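Local coordinates for hypothetical protein (Bacteroides ovatus, PDB 4EPS) that is probably a component of the fimbrium tip, the end of cell-surface filaments that mediate adhesion and biofilm formation, at residues Q352-D356 with V368-G372; E474-M480 with G493-K498. All coordinates share one frame; numbering follows the deposited sequence.

Interaction 1: residues Q352-D356 with V368-G372; sequences QSIHD and VSVTG
The hydroxyl of Ser-369 is gripped from two sides: His-355 ND1 lies 2.6 Å from Ser-369 OG in a hydrogen bond that either residue could donate, and Thr-371 N donates to the same oxygen over 3.1 Å, closing an ST turn. This joins a loop turn to the first turn of helix 354-359, where Ser-353 is the N-cap and its OG accepts from Asp-356 N at 2.9 Å. The imidazole of His-355 swings out from the helix toward the loop because CG is anti to the backbone N (chi1 171°), which presents ND1 to the serine. Ser-369 OG sits at the ring edge, near its plane, while the methyl of Thr-371 lies over one face, with CG2 3.4 Å from His-355 ND1. Hydroxyl and methyl together limit how the ring can turn. The other hydroxyl in this turn, Thr-371 OG1, instead accepts from Tyr-373 N and Tyr-374 N. Beside the histidine, Ile-354 and Val-370 cross at about a right angle, both also packing on helix 389-403. There the two branches meet methyl to methyl, Ile-354 CG2 against Val-370 CG2 at 3.6 Å.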
ATOM      1  N   GLN A 352     -14.494 -48.075 -16.069  1.00 39.16           N
ATOM      2  CA  GLN A 352     -15.492 -47.122 -15.628  1.00 38.23           C
ATOM      3  C   GLN A 352     -14.767 -45.801 -15.297  1.00 39.38           C
ATOM      4  O   GLN A 352     -13.824 -45.799 -14.498  1.00 37.20           O
ATOM      5  CB  GLN A 352     -16.250 -47.699 -14.430  1.00 40.13           C
ATOM      6  CG  GLN A 352     -17.135 -46.709 -13.697  1.00 45.95           C
ATOM      7  CD  GLN A 352     -17.563 -47.231 -12.350  1.00 56.79           C
ATOM      8  OE1 GLN A 352     -16.740 -47.501 -11.460  1.00 49.18           O
ATOM      9  NE2 GLN A 352     -18.865 -47.293 -12.144  1.00 50.12           N
ATOM     10  N   SER A 353     -15.193 -44.683 -15.924  1.00 35.40           N
ATOM     11  CA  SER A 353     -14.573 -43.371 -15.667  1.00 33.18           C
ATOM     12  C   SER A 353     -14.751 -42.966 -14.214  1.00 36.23           C
ATOM     13  O   SER A 353     -15.628 -43.497 -13.530  1.00 35.76           O
ATOM     14  CB  SER A 353     -15.181 -42.302 -16.574  1.00 33.57           C
ATOM     15  OG  SER A 353     -16.546 -42.075 -16.255  1.00 36.93           O
ATOM     16  N   ILE A 354     -13.947 -42.006 -13.745  1.00 32.46           N
ATOM     17  CA  ILE A 354     -14.087 -41.484 -12.382  1.00 31.82           C
ATOM     18  C   ILE A 354     -15.472 -40.826 -12.263  1.00 33.64           C
ATOM     19  O   ILE A 354     -16.130 -40.954 -11.238  1.00 33.22           O
ATOM     20  CB  ILE A 354     -12.925 -40.508 -12.060  1.00 33.91           C
ATOM     21  CG1 ILE A 354     -11.585 -41.283 -12.037  1.00 35.39           C
ATOM     22  CG2 ILE A 354     -13.164 -39.791 -10.713  1.00 34.37           C
ATOM     23  CD1 ILE A 354     -10.485 -40.527 -12.567  1.00 49.89           C
ATOM     24  N   HIS A 355     -15.911 -40.127 -13.322  1.00 29.83           N
ATOM     25  CA  HIS A 355     -17.241 -39.529 -13.360  1.00 29.81           C
ATOM     26  C   HIS A 355     -18.338 -40.597 -13.139  1.00 34.23           C
ATOM     27  O   HIS A 355     -19.213 -40.427 -12.278  1.00 33.20           O
ATOM     28  CB  HIS A 355     -17.485 -38.821 -14.704  1.00 28.81           C
ATOM     29  CG  HIS A 355     -18.900 -38.384 -14.849  1.00 31.49           C
ATOM     30  ND1 HIS A 355     -19.420 -37.376 -14.061  1.00 32.40           N
ATOM     31  CD2 HIS A 355     -19.882 -38.885 -15.637  1.00 32.86           C
ATOM     32  CE1 HIS A 355     -20.683 -37.253 -14.432  1.00 32.28           C
ATOM     33  NE2 HIS A 355     -21.011 -38.160 -15.359  1.00 32.93           N
ATOM     34  N   ASP A 356     -18.292 -41.677 -13.928  1.00 32.06           N
ATOM     35  CA  ASP A 356     -19.297 -42.742 -13.835  1.00 33.71           C
ATOM     36  C   ASP A 356     -19.288 -43.374 -12.443  1.00 40.70           C
ATOM     37  O   ASP A 356     -20.371 -43.584 -11.881  1.00 41.20           O
ATOM     38  CB  ASP A 356     -19.114 -43.795 -14.935  1.00 35.22           C
ATOM     39  CG  ASP A 356     -19.601 -43.370 -16.315  1.00 41.72           C
ATOM     40  OD1 ASP A 356     -20.267 -42.306 -16.420  1.00 42.64           O
ATOM     41  OD2 ASP A 356     -19.294 -44.077 -17.292  1.00 42.00           O
ATOM     42  N   VAL A 368     -18.247 -31.665  -6.798  1.00 31.41           N
ATOM     43  CA  VAL A 368     -18.538 -31.490  -8.214  1.00 30.89           C
ATOM     44  C   VAL A 368     -17.810 -32.635  -8.933  1.00 31.93           C
ATOM     45  O   VAL A 368     -16.685 -32.960  -8.564  1.00 30.11           O
ATOM     46  CB  VAL A 368     -18.076 -30.074  -8.708  1.00 35.63           C
ATOM     47  CG1 VAL A 368     -18.333 -29.894 -10.201  1.00 35.96           C
ATOM     48  CG2 VAL A 368     -18.778 -28.963  -7.915  1.00 35.98           C
ATOM     49  N   SER A 369     -18.421 -33.226  -9.963  1.00 29.27           N
ATOM     50  CA  SER A 369     -17.752 -34.275 -10.728  1.00 28.47           C
ATOM     51  C   SER A 369     -16.480 -33.734 -11.408  1.00 29.59           C
ATOM     52  O   SER A 369     -16.413 -32.547 -11.753  1.00 28.52           O
ATOM     53  CB  SER A 369     -18.686 -34.864 -11.776  1.00 30.77           C
ATOM     54  OG  SER A 369     -17.942 -35.758 -12.586  1.00 31.09           O
ATOM     55  N   VAL A 370     -15.470 -34.608 -11.578  1.00 25.69           N
ATOM     56  CA  VAL A 370     -14.214 -34.258 -12.262  1.00 24.72           C
ATOM     57  C   VAL A 370     -14.454 -34.139 -13.791  1.00 27.81           C
ATOM     58  O   VAL A 370     -13.598 -33.616 -14.499  1.00 26.58           O
ATOM     59  CB  VAL A 370     -13.068 -35.273 -11.964  1.00 27.83           C
ATOM     60  CG1 VAL A 370     -12.716 -35.298 -10.474  1.00 26.99           C
ATOM     61  CG2 VAL A 370     -13.421 -36.680 -12.476  1.00 28.45           C
ATOM     62  N   THR A 371     -15.592 -34.635 -14.318  1.00 25.22           N
ATOM     63  CA  THR A 371     -15.795 -34.568 -15.767  1.00 25.13           C
ATOM     64  C   THR A 371     -15.889 -33.130 -16.299  1.00 27.64           C
ATOM     65  O   THR A 371     -16.454 -32.250 -15.657  1.00 27.38           O
ATOM     66  CB  THR A 371     -17.041 -35.381 -16.194  1.00 29.70           C
ATOM     67  OG1 THR A 371     -16.954 -35.657 -17.591  1.00 29.76           O
ATOM     68  CG2 THR A 371     -18.384 -34.704 -15.840  1.00 28.40           C
ATOM     69  N   GLY A 372     -15.329 -32.911 -17.472  1.00 24.59           N
ATOM     70  CA  GLY A 372     -15.536 -31.654 -18.167  1.00 23.40           C
ATOM     71  C   GLY A 372     -16.664 -31.834 -19.170  1.00 28.08           C
ATOM     72  O   GLY A 372     -17.247 -30.861 -19.649  1.00 27.20           O
TER

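Interaction 2: residues E474-M480 with G493-K498. With SO4 (sulfate ion), chain G.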
ATOM      1  N   GLU A 474     -11.635 -34.632 -16.396  1.00 21.52           N
ATOM      2  CA  GLU A 474     -11.779 -35.875 -17.133  1.00 22.12           C
ATOM      3  C   GLU A 474     -12.657 -35.713 -18.371  1.00 27.52           C
ATOM      4  O   GLU A 474     -13.682 -35.021 -18.320  1.00 27.61           O
ATOM      5  CB  GLU A 474     -12.375 -36.949 -16.203  1.00 24.41           C
ATOM      6  CG  GLU A 474     -12.330 -38.348 -16.800  1.00 29.77           C
ATOM      7  CD  GLU A 474     -12.962 -39.415 -15.932  1.00 41.66           C
ATOM      8  OE1 GLU A 474     -14.144 -39.239 -15.551  1.00 32.77           O
ATOM      9  OE2 GLU A 474     -12.305 -40.456 -15.693  1.00 33.07           O
ATOM     10  N   ARG A 475     -12.255 -36.369 -19.487  1.00 24.65           N
ATOM     11  CA  ARG A 475     -13.056 -36.391 -20.716  1.00 25.20           C
ATOM     12  C   ARG A 475     -13.948 -37.629 -20.700  1.00 29.46           C
ATOM     13  O   ARG A 475     -15.150 -37.517 -20.939  1.00 29.65           O
ATOM     14  CB  ARG A 475     -12.181 -36.355 -21.988  1.00 23.92           C
ATOM     15  CG  ARG A 475     -12.926 -36.698 -23.316  1.00 26.54           C
ATOM     16  CD  ARG A 475     -14.125 -35.785 -23.598  1.00 28.78           C
ATOM     17  NE  ARG A 475     -14.784 -36.141 -24.861  1.00 30.84           N
ATOM     18  CZ  ARG A 475     -15.724 -37.063 -24.984  1.00 35.74           C
ATOM     19  NH1 ARG A 475     -16.140 -37.743 -23.922  1.00 27.21           N
ATOM     20  NH2 ARG A 475     -16.241 -37.338 -26.181  1.00 31.74           N
ATOM     21  N   ASN A 476     -13.358 -38.816 -20.457  1.00 26.54           N
ATOM     22  CA  ASN A 476     -14.081 -40.107 -20.419  1.00 27.03           C
ATOM     23  C   ASN A 476     -13.191 -41.112 -19.670  1.00 32.11           C
ATOM     24  O   ASN A 476     -12.196 -40.701 -19.053  1.00 29.95           O
ATOM     25  CB  ASN A 476     -14.485 -40.599 -21.858  1.00 27.38           C
ATOM     26  CG  ASN A 476     -13.359 -40.846 -22.839  1.00 36.83           C
ATOM     27  OD1 ASN A 476     -12.188 -40.981 -22.474  1.00 33.50           O
ATOM     28  ND2 ASN A 476     -13.687 -40.933 -24.124  1.00 31.08           N
ATOM     29  N   ASN A 477     -13.516 -42.406 -19.729  1.00 30.51           N
ATOM     30  CA  ASN A 477     -12.746 -43.432 -19.006  1.00 31.27           C
ATOM     31  C   ASN A 477     -11.286 -43.540 -19.493  1.00 34.22           C
ATOM     32  O   ASN A 477     -10.416 -43.920 -18.716  1.00 33.79           O
ATOM     33  CB  ASN A 477     -13.456 -44.797 -19.118  1.00 31.35           C
ATOM     34  CG  ASN A 477     -13.613 -45.319 -20.529  1.00 44.74           C
ATOM     35  OD1 ASN A 477     -13.898 -44.580 -21.468  1.00 34.76           O
ATOM     36  ND2 ASN A 477     -13.423 -46.613 -20.709  1.00 41.39           N
ATOM     37  N   LYS A 478     -11.011 -43.143 -20.737  1.00 30.96           N
ATOM     38  CA  LYS A 478      -9.667 -43.266 -21.311  1.00 30.51           C
ATOM     39  C   LYS A 478      -8.872 -41.971 -21.377  1.00 31.76           C
ATOM     40  O   LYS A 478      -7.639 -42.039 -21.507  1.00 30.90           O
ATOM     41  CB  LYS A 478      -9.756 -43.813 -22.754  1.00 33.06           C
ATOM     42  CG  LYS A 478     -10.512 -45.125 -22.906  1.00 39.77           C
ATOM     43  CD  LYS A 478     -11.003 -45.219 -24.352  1.00 51.80           C
ATOM     44  CE  LYS A 478     -11.806 -46.457 -24.657  1.00 78.34           C
ATOM     45  NZ  LYS A 478     -12.341 -46.432 -26.048  1.00 91.22           N
ATOM     46  N   ASN A 479      -9.556 -40.797 -21.378  1.00 26.75           N
ATOM     47  CA  ASN A 479      -8.930 -39.490 -21.630  1.00 24.40           C
ATOM     48  C   ASN A 479      -9.184 -38.433 -20.590  1.00 26.62           C
ATOM     49  O   ASN A 479     -10.267 -38.358 -20.010  1.00 27.32           O
ATOM     50  CB  ASN A 479      -9.472 -38.911 -22.964  1.00 27.89           C
ATOM     51  CG  ASN A 479      -8.974 -39.562 -24.238  1.00 36.56           C
ATOM     52  OD1 ASN A 479      -8.639 -40.741 -24.283  1.00 33.64           O
ATOM     53  ND2 ASN A 479      -8.979 -38.822 -25.330  1.00 27.09           N
HETATM   54  N   MSE A 480      -8.192 -37.547 -20.431  1.00 22.87           N
HETATM   55  CA  MSE A 480      -8.269 -36.321 -19.652  1.00 21.13           C
HETATM   56  C   MSE A 480      -8.349 -35.161 -20.635  1.00 24.62           C
HETATM   57  O   MSE A 480      -7.978 -35.307 -21.794  1.00 24.65           O
HETATM   58  CB  MSE A 480      -6.994 -36.121 -18.763  1.00 22.18           C
HETATM   59  CG  MSE A 480      -6.695 -37.265 -17.794  1.00 26.23           C
HETATM   60 SE   MSE A 480      -8.159 -37.581 -16.587  0.75 32.23          SE
HETATM   61  CE  MSE A 480      -8.056 -36.020 -15.502  1.00 27.83           C
ATOM     62  N   GLY A 493      -8.340 -29.263 -24.793  1.00 22.55           N
ATOM     63  CA  GLY A 493      -8.672 -30.280 -25.779  1.00 22.07           C
ATOM     64  C   GLY A 493      -9.009 -31.590 -25.109  1.00 26.69           C
ATOM     65  O   GLY A 493      -8.553 -31.852 -24.000  1.00 25.03           O
ATOM     66  N   THR A 494      -9.735 -32.453 -25.801  1.00 24.92           N
ATOM     67  CA  THR A 494     -10.176 -33.716 -25.202  1.00 25.43           C
ATOM     68  C   THR A 494      -9.299 -34.939 -25.538  1.00 29.45           C
ATOM     69  O   THR A 494      -9.678 -36.051 -25.170  1.00 29.97           O
ATOM     70  CB  THR A 494     -11.618 -33.968 -25.639  1.00 29.68           C
ATOM     71  OG1 THR A 494     -11.652 -34.128 -27.059  1.00 27.69           O
ATOM     72  CG2 THR A 494     -12.568 -32.852 -25.200  1.00 26.18           C
ATOM     73  N   GLY A 495      -8.147 -34.744 -26.185  1.00 26.67           N
ATOM     74  CA  GLY A 495      -7.316 -35.870 -26.632  1.00 27.66           C
ATOM     75  C   GLY A 495      -6.285 -36.433 -25.661  1.00 31.05           C
ATOM     76  O   GLY A 495      -5.385 -37.159 -26.075  1.00 30.39           O
ATOM     77  N   GLY A 496      -6.428 -36.145 -24.375  1.00 26.33           N
ATOM     78  CA  GLY A 496      -5.442 -36.552 -23.378  1.00 24.57           C
ATOM     79  C   GLY A 496      -5.546 -37.985 -22.893  1.00 27.60           C
ATOM     80  O   GLY A 496      -5.856 -38.202 -21.723  1.00 26.91           O
ATOM     81  N   VAL A 497      -5.220 -38.975 -23.759  1.00 25.32           N
ATOM     82  CA  VAL A 497      -5.242 -40.415 -23.394  1.00 25.78           C
ATOM     83  C   VAL A 497      -4.425 -40.557 -22.112  1.00 29.76           C
ATOM     84  O   VAL A 497      -3.294 -40.097 -22.086  1.00 28.47           O
ATOM     85  CB  VAL A 497      -4.710 -41.322 -24.535  1.00 29.92           C
ATOM     86  CG1 VAL A 497      -4.820 -42.801 -24.152  1.00 30.49           C
ATOM     87  CG2 VAL A 497      -5.450 -41.037 -25.856  1.00 29.67           C
ATOM     88  N   LYS A 498      -5.030 -41.102 -21.046  1.00 28.30           N
ATOM     89  CA  LYS A 498      -4.472 -41.180 -19.684  1.00 28.24           C
ATOM     90  C   LYS A 498      -3.086 -41.853 -19.625  1.00 33.02           C
ATOM     91  O   LYS A 498      -2.300 -41.537 -18.732  1.00 30.94           O
ATOM     92  CB  LYS A 498      -5.453 -41.911 -18.768  1.00 29.12           C
ATOM     93  CG  LYS A 498      -6.668 -41.054 -18.412  1.00 31.44           C
ATOM     94  CD  LYS A 498      -7.805 -41.883 -17.806  1.00 29.82           C
ATOM     95  CE  LYS A 498      -9.028 -41.030 -17.586  1.00 33.78           C
ATOM     96  NZ  LYS A 498     -10.021 -41.697 -16.705  1.00 33.19           N
TER
HETATM   97  S   SO4 G 606     -14.914 -34.793 -28.469  1.00 52.62           S
HETATM   98  O1  SO4 G 606     -13.950 -34.806 -29.577  1.00 49.02           O
HETATM   99  O2  SO4 G 606     -15.629 -33.511 -28.473  1.00 54.43           O
HETATM  100  O3  SO4 G 606     -15.849 -35.898 -28.568  1.00 52.70           O
HETATM  101  O4  SO4 G 606     -14.222 -34.945 -27.195  1.00 51.17           O
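The guanidinium of Arg-475 meets Thr-494 and a sulfate at its edge, with Thr-494 CG2 and the sulfur in its plane, and Tyr-373 forms a cation-pi contact with it. Arg-475 NE donates to sulfate O4 at 2.7 Å, nearly straight (171°), and NH2 donates to O3. Thr-494 OG1 reaches O4 as well, also over 2.7 Å, and the anion, probably from the crystallisation liquor, bridges the two segments. Thr-494 O lies in the plane of the Asn-479 amide and takes ND2 on a lone pair at 2.9 Å, while OD1 rests against the CG2 methyl of Val-497. These belong to an antiparallel hairpin, with Asn-479 and Val-497 a non-hydrogen-bonded pair and Met-480 and Gly-496 a hydrogen-bonded one, Met-480 N donating to Gly-496 O at 2.7 Å. Lys-498, extended beyond CG, runs past the backbone carbonyls of Asn-477 and Lys-478, in a turn held by Asn-476 OD1 as an Asx turn. Lys-498 NZ forms a salt bridge of 2.8 Å with the anti lone pair of Glu-474 OE2 and donates to Asn-477 O from above the carbonyl plane at 3.0 Å. The side chains of selenomethionine Met-480 and Lys-498 cross at about a right angle, SE against CE. With an alanine in place of Lys-498, the buried Glu-474 carboxylate would probably lose its countercharge and Asn-477 O a donor. Strand 479-485 is the middle of a three-stranded antiparallel sheet between 469-474 and 490-497, and Glu-474, ending the first strand, also accepts from Ile-354 N and His-355 N at the start of helix 354-359.

Overall arrangement
Coming from the N terminus, the chain first reaches interaction 1, which closes the short loop that runs from the start of helix 354-359 to residues 368-372. It then passes through helices 389-403, 408-419, 434-438 and 446-458 before strand 469-474 leads into interaction 2, which pairs the open end of the hairpin of strands 479-485 and 490-497. The two contacts are therefore in series, neither nested nor crossing, yet their centres lie about 11 Å apart. Glu-474 joins them: its backbone probably hydrogen-bonds Val-370 O (2.9 Å from Glu-474 N) and Gly-372 N (2.8 Å from Glu-474 O), thereby tying the loop after helix 354-359 to the edge of the small sheet.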